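Local atomic coordinates of precorrin-3 methylase (Rhodobacter capsulatus, PDB entry 3NUT), a protein that probably transfers a methyl group from S-adenosyl-L-methionine to a precorrin ring during the biosynthesis of cobalamin (vitamin B12). Residues D136-N145 with F164-S175. Numbering follows the deposited sequence.
With SAH (S-adenosyl-L-homocysteine), chain E.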
ATOM      1  N   ASP A 136      -7.952  -5.610   7.589  1.00 40.07           N
ATOM      2  CA  ASP A 136      -7.560  -4.336   8.185  1.00 39.04           C
ATOM      3  C   ASP A 136      -6.131  -4.383   8.713  1.00 38.33           C
ATOM      4  O   ASP A 136      -5.760  -5.290   9.465  1.00 38.40           O
ATOM      5  CB  ASP A 136      -8.517  -3.954   9.311  1.00 39.20           C
ATOM      6  CG  ASP A 136      -9.939  -3.750   8.821  1.00 39.27           C
ATOM      7  OD1 ASP A 136     -10.181  -3.911   7.613  1.00 42.84           O
ATOM      8  OD2 ASP A 136     -10.823  -3.429   9.637  1.00 40.22           O
ATOM      9  N   PHE A 137      -5.318  -3.427   8.280  1.00 37.22           N
ATOM     10  CA  PHE A 137      -3.911  -3.415   8.649  1.00 36.71           C
ATOM     11  C   PHE A 137      -3.394  -1.991   8.784  1.00 36.48           C
ATOM     12  O   PHE A 137      -4.044  -1.030   8.351  1.00 36.04           O
ATOM     13  CB  PHE A 137      -3.085  -4.220   7.622  1.00 36.37           C
ATOM     14  CG  PHE A 137      -2.990  -3.565   6.261  1.00 35.83           C
ATOM     15  CD1 PHE A 137      -1.983  -2.643   5.987  1.00 34.70           C
ATOM     16  CD2 PHE A 137      -3.909  -3.868   5.265  1.00 35.39           C
ATOM     17  CE1 PHE A 137      -1.890  -2.031   4.729  1.00 37.45           C
ATOM     18  CE2 PHE A 137      -3.833  -3.245   4.002  1.00 35.49           C
ATOM     19  CZ  PHE A 137      -2.811  -2.336   3.736  1.00 35.16           C
ATOM     20  N   CYS A 138      -2.219  -1.850   9.376  1.00 36.92           N
ATOM     21  CA  CYS A 138      -1.601  -0.532   9.462  1.00 37.50           C
ATOM     22  C   CYS A 138      -0.115  -0.582   9.151  1.00 37.44           C
ATOM     23  O   CYS A 138       0.519  -1.637   9.255  1.00 37.82           O
ATOM     24  CB  CYS A 138      -1.835   0.065  10.841  1.00 38.18           C
ATOM     25  SG  CYS A 138      -1.044  -0.870  12.140  1.00 40.81           S
ATOM     26  N   ALA A 139       0.442   0.559   8.764  1.00 37.10           N
ATOM     27  CA  ALA A 139       1.858   0.665   8.464  1.00 37.27           C
ATOM     28  C   ALA A 139       2.510   1.553   9.500  1.00 37.33           C
ATOM     29  O   ALA A 139       1.994   2.623   9.834  1.00 37.28           O
ATOM     30  CB  ALA A 139       2.071   1.232   7.060  1.00 37.58           C
ATOM     31  N   ILE A 140       3.645   1.112  10.013  1.00 38.02           N
ATOM     32  CA  ILE A 140       4.262   1.804  11.137  1.00 39.22           C
ATOM     33  C   ILE A 140       5.770   1.914  10.947  1.00 40.10           C
ATOM     34  O   ILE A 140       6.464   0.913  10.706  1.00 40.14           O
ATOM     35  CB  ILE A 140       3.930   1.112  12.505  1.00 39.04           C
ATOM     36  CG1 ILE A 140       2.421   1.179  12.812  1.00 39.16           C
ATOM     37  CG2 ILE A 140       4.706   1.764  13.643  1.00 38.82           C
ATOM     38  CD1 ILE A 140       1.954   0.302  14.023  1.00 39.30           C
ATOM     39  N   ASN A 141       6.274   3.130  11.057  1.00 41.28           N
ATOM     40  CA  ASN A 141       7.699   3.366  10.937  1.00 43.65           C
ATOM     41  C   ASN A 141       8.354   3.236  12.322  1.00 44.77           C
ATOM     42  O   ASN A 141       7.991   3.961  13.254  1.00 44.99           O
ATOM     43  CB  ASN A 141       7.897   4.765  10.356  1.00 43.81           C
ATOM     44  CG  ASN A 141       9.342   5.136  10.163  1.00 46.30           C
ATOM     45  OD1 ASN A 141      10.228   4.280  10.052  1.00 48.60           O
ATOM     46  ND2 ASN A 141       9.592   6.440  10.098  1.00 48.66           N
ATOM     47  N   LEU A 142       9.308   2.318  12.451  1.00 46.34           N
ATOM     48  CA  LEU A 142       9.982   2.049  13.743  1.00 48.24           C
ATOM     49  C   LEU A 142      11.341   2.734  13.914  1.00 50.27           C
ATOM     50  O   LEU A 142      12.005   2.524  14.930  1.00 50.66           O
ATOM     51  CB  LEU A 142      10.179   0.545  13.972  1.00 47.11           C
ATOM     52  CG  LEU A 142       9.021  -0.447  13.896  1.00 46.22           C
ATOM     53  CD1 LEU A 142       9.480  -1.748  14.489  1.00 45.30           C
ATOM     54  CD2 LEU A 142       7.767   0.025  14.607  1.00 45.19           C
ATOM     55  N   SER A 143      11.772   3.513  12.917  1.00 52.84           N
ATOM     56  CA  SER A 143      13.008   4.284  13.035  1.00 55.00           C
ATOM     57  C   SER A 143      12.762   5.769  12.902  1.00 56.56           C
ATOM     58  O   SER A 143      13.601   6.491  12.366  1.00 57.10           O
ATOM     59  CB  SER A 143      14.053   3.849  12.004  1.00 54.77           C
ATOM     60  OG  SER A 143      14.433   2.502  12.208  1.00 55.45           O
ATOM     61  N   ASP A 144      11.625   6.249  13.378  1.00 58.62           N
ATOM     62  CA  ASP A 144      11.477   7.691  13.395  1.00 60.84           C
ATOM     63  C   ASP A 144      12.066   8.307  14.670  1.00 62.80           C
ATOM     64  O   ASP A 144      11.480   8.229  15.767  1.00 63.05           O
ATOM     65  CB  ASP A 144      10.048   8.169  13.139  1.00 60.60           C
ATOM     66  CG  ASP A 144      10.007   9.627  12.704  1.00 59.72           C
ATOM     67  OD1 ASP A 144      11.084  10.229  12.551  1.00 58.96           O
ATOM     68  OD2 ASP A 144       8.911  10.177  12.512  1.00 59.54           O
ATOM     69  N   ASN A 145      13.242   8.911  14.492  1.00 64.86           N
ATOM     70  CA  ASN A 145      13.937   9.644  15.546  1.00 66.76           C
ATOM     71  C   ASN A 145      13.341  11.044  15.786  1.00 67.71           C
ATOM     72  O   ASN A 145      13.597  11.657  16.824  1.00 68.03           O
ATOM     73  CB  ASN A 145      15.443   9.697  15.243  1.00 66.92           C
ATOM     74  CG  ASN A 145      16.046   8.297  14.982  1.00 68.27           C
ATOM     75  OD1 ASN A 145      15.734   7.316  15.673  1.00 68.09           O
ATOM     76  ND2 ASN A 145      16.908   8.212  13.972  1.00 69.35           N
ATOM     77  N   PHE A 164      -5.625  -4.855  14.453  1.00 42.23           N
ATOM     78  CA  PHE A 164      -5.055  -4.568  13.137  1.00 40.48           C
ATOM     79  C   PHE A 164      -3.866  -5.490  12.880  1.00 39.70           C
ATOM     80  O   PHE A 164      -3.023  -5.690  13.764  1.00 39.26           O
ATOM     81  CB  PHE A 164      -4.516  -3.136  13.115  1.00 41.00           C
ATOM     82  CG  PHE A 164      -5.568  -2.083  12.973  1.00 40.06           C
ATOM     83  CD1 PHE A 164      -6.034  -1.720  11.729  1.00 38.45           C
ATOM     84  CD2 PHE A 164      -6.073  -1.440  14.086  1.00 40.88           C
ATOM     85  CE1 PHE A 164      -7.005  -0.722  11.589  1.00 40.49           C
ATOM     86  CE2 PHE A 164      -7.051  -0.450  13.957  1.00 41.11           C
ATOM     87  CZ  PHE A 164      -7.519  -0.096  12.700  1.00 39.58           C
ATOM     88  N   ALA A 165      -3.766  -6.012  11.666  1.00 38.49           N
ATOM     89  CA  ALA A 165      -2.523  -6.620  11.245  1.00 38.20           C
ATOM     90  C   ALA A 165      -1.557  -5.446  11.081  1.00 37.54           C
ATOM     91  O   ALA A 165      -1.997  -4.292  10.996  1.00 38.07           O
ATOM     92  CB  ALA A 165      -2.708  -7.417   9.924  1.00 37.68           C
ATOM     93  N   MET A 166      -0.257  -5.698  11.081  1.00 37.19           N
ATOM     94  CA  MET A 166       0.686  -4.565  10.985  1.00 37.43           C
ATOM     95  C   MET A 166       1.923  -4.815  10.144  1.00 37.28           C
ATOM     96  O   MET A 166       2.419  -5.959  10.028  1.00 37.50           O
ATOM     97  CB  MET A 166       1.163  -4.089  12.359  1.00 37.49           C
ATOM     98  CG  MET A 166       0.321  -4.469  13.548  1.00 38.12           C
ATOM     99  SD  MET A 166       1.256  -4.043  15.022  1.00 41.46           S
ATOM    100  CE  MET A 166       0.158  -4.643  16.303  1.00 43.49           C
ATOM    101  N   ALA A 167       2.454  -3.732   9.605  1.00 36.21           N
ATOM    102  CA  ALA A 167       3.725  -3.784   8.939  1.00 36.64           C
ATOM    103  C   ALA A 167       4.685  -2.738   9.487  1.00 36.86           C
ATOM    104  O   ALA A 167       4.331  -1.567   9.653  1.00 36.99           O
ATOM    105  CB  ALA A 167       3.548  -3.620   7.441  1.00 36.36           C
ATOM    106  N   PHE A 168       5.914  -3.170   9.742  1.00 37.87           N
ATOM    107  CA  PHE A 168       6.960  -2.302  10.291  1.00 38.72           C
ATOM    108  C   PHE A 168       7.996  -1.903   9.254  1.00 38.82           C
ATOM    109  O   PHE A 168       8.657  -2.754   8.683  1.00 38.35           O
ATOM    110  CB  PHE A 168       7.656  -2.979  11.489  1.00 39.05           C
ATOM    111  CG  PHE A 168       6.720  -3.305  12.631  1.00 40.08           C
ATOM    112  CD1 PHE A 168       5.706  -2.407  12.996  1.00 40.58           C
ATOM    113  CD2 PHE A 168       6.850  -4.502  13.338  1.00 39.40           C
ATOM    114  CE1 PHE A 168       4.839  -2.697  14.044  1.00 41.87           C
ATOM    115  CE2 PHE A 168       5.983  -4.804  14.408  1.00 40.71           C
ATOM    116  CZ  PHE A 168       4.975  -3.907  14.751  1.00 42.40           C
ATOM    117  N   TYR A 169       8.114  -0.597   9.018  1.00 39.90           N
ATOM    118  CA  TYR A 169       9.150  -0.053   8.157  1.00 41.19           C
ATOM    119  C   TYR A 169      10.308   0.438   9.029  1.00 42.35           C
ATOM    120  O   TYR A 169      10.095   1.075  10.072  1.00 42.60           O
ATOM    121  CB  TYR A 169       8.594   1.082   7.280  1.00 41.02           C
ATOM    122  CG  TYR A 169       7.724   0.649   6.090  1.00 41.19           C
ATOM    123  CD1 TYR A 169       8.166   0.815   4.778  1.00 40.14           C
ATOM    124  CD2 TYR A 169       6.459   0.088   6.284  1.00 39.53           C
ATOM    125  CE1 TYR A 169       7.372   0.423   3.685  1.00 41.43           C
ATOM    126  CE2 TYR A 169       5.667  -0.307   5.214  1.00 40.82           C
ATOM    127  CZ  TYR A 169       6.114  -0.133   3.906  1.00 41.81           C
ATOM    128  OH  TYR A 169       5.307  -0.539   2.835  1.00 40.99           O
ATOM    129  N   ASN A 170      11.531   0.132   8.607  1.00 44.01           N
ATOM    130  CA  ASN A 170      12.732   0.584   9.312  1.00 45.24           C
ATOM    131  C   ASN A 170      12.787  -0.036  10.701  1.00 46.70           C
ATOM    132  O   ASN A 170      12.695   0.669  11.696  1.00 46.83           O
ATOM    133  CB  ASN A 170      12.735   2.114   9.411  1.00 44.78           C
ATOM    134  CG  ASN A 170      12.649   2.774   8.072  1.00 43.82           C
ATOM    135  OD1 ASN A 170      13.500   2.573   7.233  1.00 42.86           O
ATOM    136  ND2 ASN A 170      11.612   3.559   7.860  1.00 44.28           N
ATOM    137  N   PRO A 171      12.922  -1.369  10.774  1.00 48.42           N
ATOM    138  CA  PRO A 171      12.774  -1.989  12.086  1.00 49.73           C
ATOM    139  C   PRO A 171      14.008  -1.753  12.976  1.00 51.25           C
ATOM    140  O   PRO A 171      13.852  -1.393  14.150  1.00 51.53           O
ATOM    141  CB  PRO A 171      12.565  -3.480  11.758  1.00 49.80           C
ATOM    142  CG  PRO A 171      12.677  -3.614  10.248  1.00 48.55           C
ATOM    143  CD  PRO A 171      13.325  -2.351   9.751  1.00 48.43           C
ATOM    144  N   ARG A 172      15.206  -1.902  12.410  1.00 52.58           N
ATOM    145  CA  ARG A 172      16.449  -1.709  13.157  1.00 54.50           C
ATOM    146  C   ARG A 172      17.060  -0.318  12.994  1.00 55.69           C
ATOM    147  O   ARG A 172      17.783  -0.066  12.033  1.00 55.90           O
ATOM    148  CB  ARG A 172      17.497  -2.761  12.777  1.00 54.56           C
ATOM    149  CG  ARG A 172      17.037  -4.212  12.845  1.00 54.96           C
ATOM    150  CD  ARG A 172      16.544  -4.671  14.230  1.00 55.95           C
ATOM    151  NE  ARG A 172      17.425  -4.336  15.350  1.00 56.91           N
ATOM    152  CZ  ARG A 172      18.657  -4.813  15.538  1.00 57.66           C
ATOM    153  NH1 ARG A 172      19.223  -5.640  14.660  1.00 56.70           N
ATOM    154  NH2 ARG A 172      19.341  -4.431  16.610  1.00 58.01           N
ATOM    155  N   SER A 173      16.786   0.569  13.953  1.00 57.20           N
ATOM    156  CA  SER A 173      17.388   1.902  13.991  1.00 58.52           C
ATOM    157  C   SER A 173      18.890   1.815  14.292  1.00 59.29           C
ATOM    158  O   SER A 173      19.329   1.089  15.196  1.00 59.29           O
ATOM    159  CB  SER A 173      16.666   2.775  15.022  1.00 58.85           C
ATOM    160  OG  SER A 173      17.156   4.116  15.039  1.00 60.35           O
ATOM    161  N   LYS A 174      19.668   2.548  13.503  1.00 60.37           N
ATOM    162  CA  LYS A 174      21.119   2.586  13.640  1.00 61.17           C
ATOM    163  C   LYS A 174      21.470   3.329  14.922  1.00 61.37           C
ATOM    164  O   LYS A 174      22.373   2.925  15.639  1.00 61.71           O
ATOM    165  CB  LYS A 174      21.726   3.293  12.424  1.00 61.56           C
ATOM    166  CG  LYS A 174      23.256   3.284  12.339  1.00 62.68           C
ATOM    167  CD  LYS A 174      23.787   4.692  11.995  1.00 64.11           C
ATOM    168  CE  LYS A 174      24.949   4.645  11.012  1.00 64.29           C
ATOM    169  NZ  LYS A 174      24.457   4.424   9.617  1.00 63.23           N
ATOM    170  N   SER A 175      20.728   4.402  15.206  1.00 61.67           N
ATOM    171  CA  SER A 175      20.958   5.269  16.371  1.00 61.59           C
ATOM    172  C   SER A 175      19.998   5.025  17.544  1.00 61.87           C
ATOM    173  O   SER A 175      20.156   5.629  18.604  1.00 61.90           O
ATOM    174  CB  SER A 175      20.877   6.737  15.949  1.00 61.58           C
ATOM    175  OG  SER A 175      19.599   7.029  15.410  1.00 60.63           O
TER
HETATM  176  N   SAH E1501       8.881   4.455   0.409  1.00 37.11           N
HETATM  177  CA  SAH E1501       9.336   3.114   0.889  1.00 37.66           C
HETATM  178  CB  SAH E1501       9.563   3.123   2.408  1.00 38.01           C
HETATM  179  CG  SAH E1501      10.851   3.861   2.776  1.00 41.03           C
HETATM  180  SD  SAH E1501      11.475   3.433   4.385  1.00 46.62           S
HETATM  181  C   SAH E1501       8.239   2.179   0.533  1.00 37.20           C
HETATM  182  O   SAH E1501       7.206   2.725   0.171  1.00 37.07           O
HETATM  183  OXT SAH E1501       8.309   0.934   0.581  1.00 36.04           O
HETATM  184  C5' SAH E1501      12.625   2.130   4.005  1.00 45.29           C
HETATM  185  C4' SAH E1501      12.229   0.813   4.704  1.00 44.43           C
HETATM  186  O4' SAH E1501      11.263   0.125   3.899  1.00 43.89           O
HETATM  187  C3' SAH E1501      13.352  -0.209   4.938  1.00 43.67           C
HETATM  188  O3' SAH E1501      14.011  -0.082   6.206  1.00 46.00           O
HETATM  189  C2' SAH E1501      12.622  -1.534   4.905  1.00 42.87           C
HETATM  190  O2' SAH E1501      11.954  -1.812   6.154  1.00 41.92           O
HETATM  191  C1' SAH E1501      11.537  -1.284   3.876  1.00 41.15           C
HETATM  192  N9  SAH E1501      11.945  -1.741   2.526  1.00 38.13           N
HETATM  193  C8  SAH E1501      12.193  -0.973   1.446  1.00 37.86           C
HETATM  194  N7  SAH E1501      12.524  -1.758   0.376  1.00 38.37           N
HETATM  195  C5  SAH E1501      12.488  -3.057   0.766  1.00 35.89           C
HETATM  196  C6  SAH E1501      12.716  -4.401   0.153  1.00 38.11           C
HETATM  197  N6  SAH E1501      13.074  -4.551  -1.149  1.00 38.31           N
HETATM  198  N1  SAH E1501      12.571  -5.502   0.932  1.00 36.38           N
HETATM  199  C2  SAH E1501      12.221  -5.396   2.231  1.00 36.43           C
HETATM  200  N3  SAH E1501      12.001  -4.210   2.845  1.00 36.76           N
HETATM  201  C4  SAH E1501      12.116  -3.029   2.185  1.00 36.77           C
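Backbone hydrogen bonds zip Phe137-Asn141 to Ala165-Tyr169 as neighbouring parallel strands, from Ala165 N on Asp136 O to Leu142 N on Tyr169 O (2.8 Å). They are the two strands of a beta-alpha-beta unit; its helix 149-161, together with helix 179-190, covers the face carrying Cys138, Ile140, Leu142, Met166 and Phe168. Strand 227-231 pairs antiparallel with the far edge of strand 165-169, while Phe137-Ala139 pair antiparallel with a strand of the second subunit, and Asp136 OD2 forms salt bridges with Arg155 and Lys147 of that subunit.

Apolar contacts line the helix-covered face. Leu142 CD1 makes an off-centre CH-pi contact with the Phe168 ring, 4.2 Å from its centroid, and CD2 reaches Phe168 CD1 at 3.6 Å; Ile140 CB meets the edge of the same ring. Cys138 SG lies 3.9 Å from Met166 CB.

Polar side chains take over where the strands end. Asn170 ND2 donates to Asn141 OD1 (2.7 Å), in the plane of its own amide but from above that of Asn141, the two planes 65° apart. Asn141 CG stands anti to the backbone N (chi1 -179°), bringing OD1 to this donor and to a weak bond from Ser143 N. Ser143 OG donates to Asn170 O at 2.6 Å.

Asn170 also holds the ligand: its N donates to SAH O2' (3.2 Å) and its OD1 lies 2.9 Å from SAH O3', while the Tyr169 ring turns its edge to SAH OXT. Replacing this asparagine by an alanine is likely to leave Asn141 OD1 with just the weak Ser143 N bond and SAH O3' without the nearby carboxamide oxygen. Asn141 thus probably serves as a second-shell residue, helping to hold the Asn170 amide with its oxygen toward the ribose.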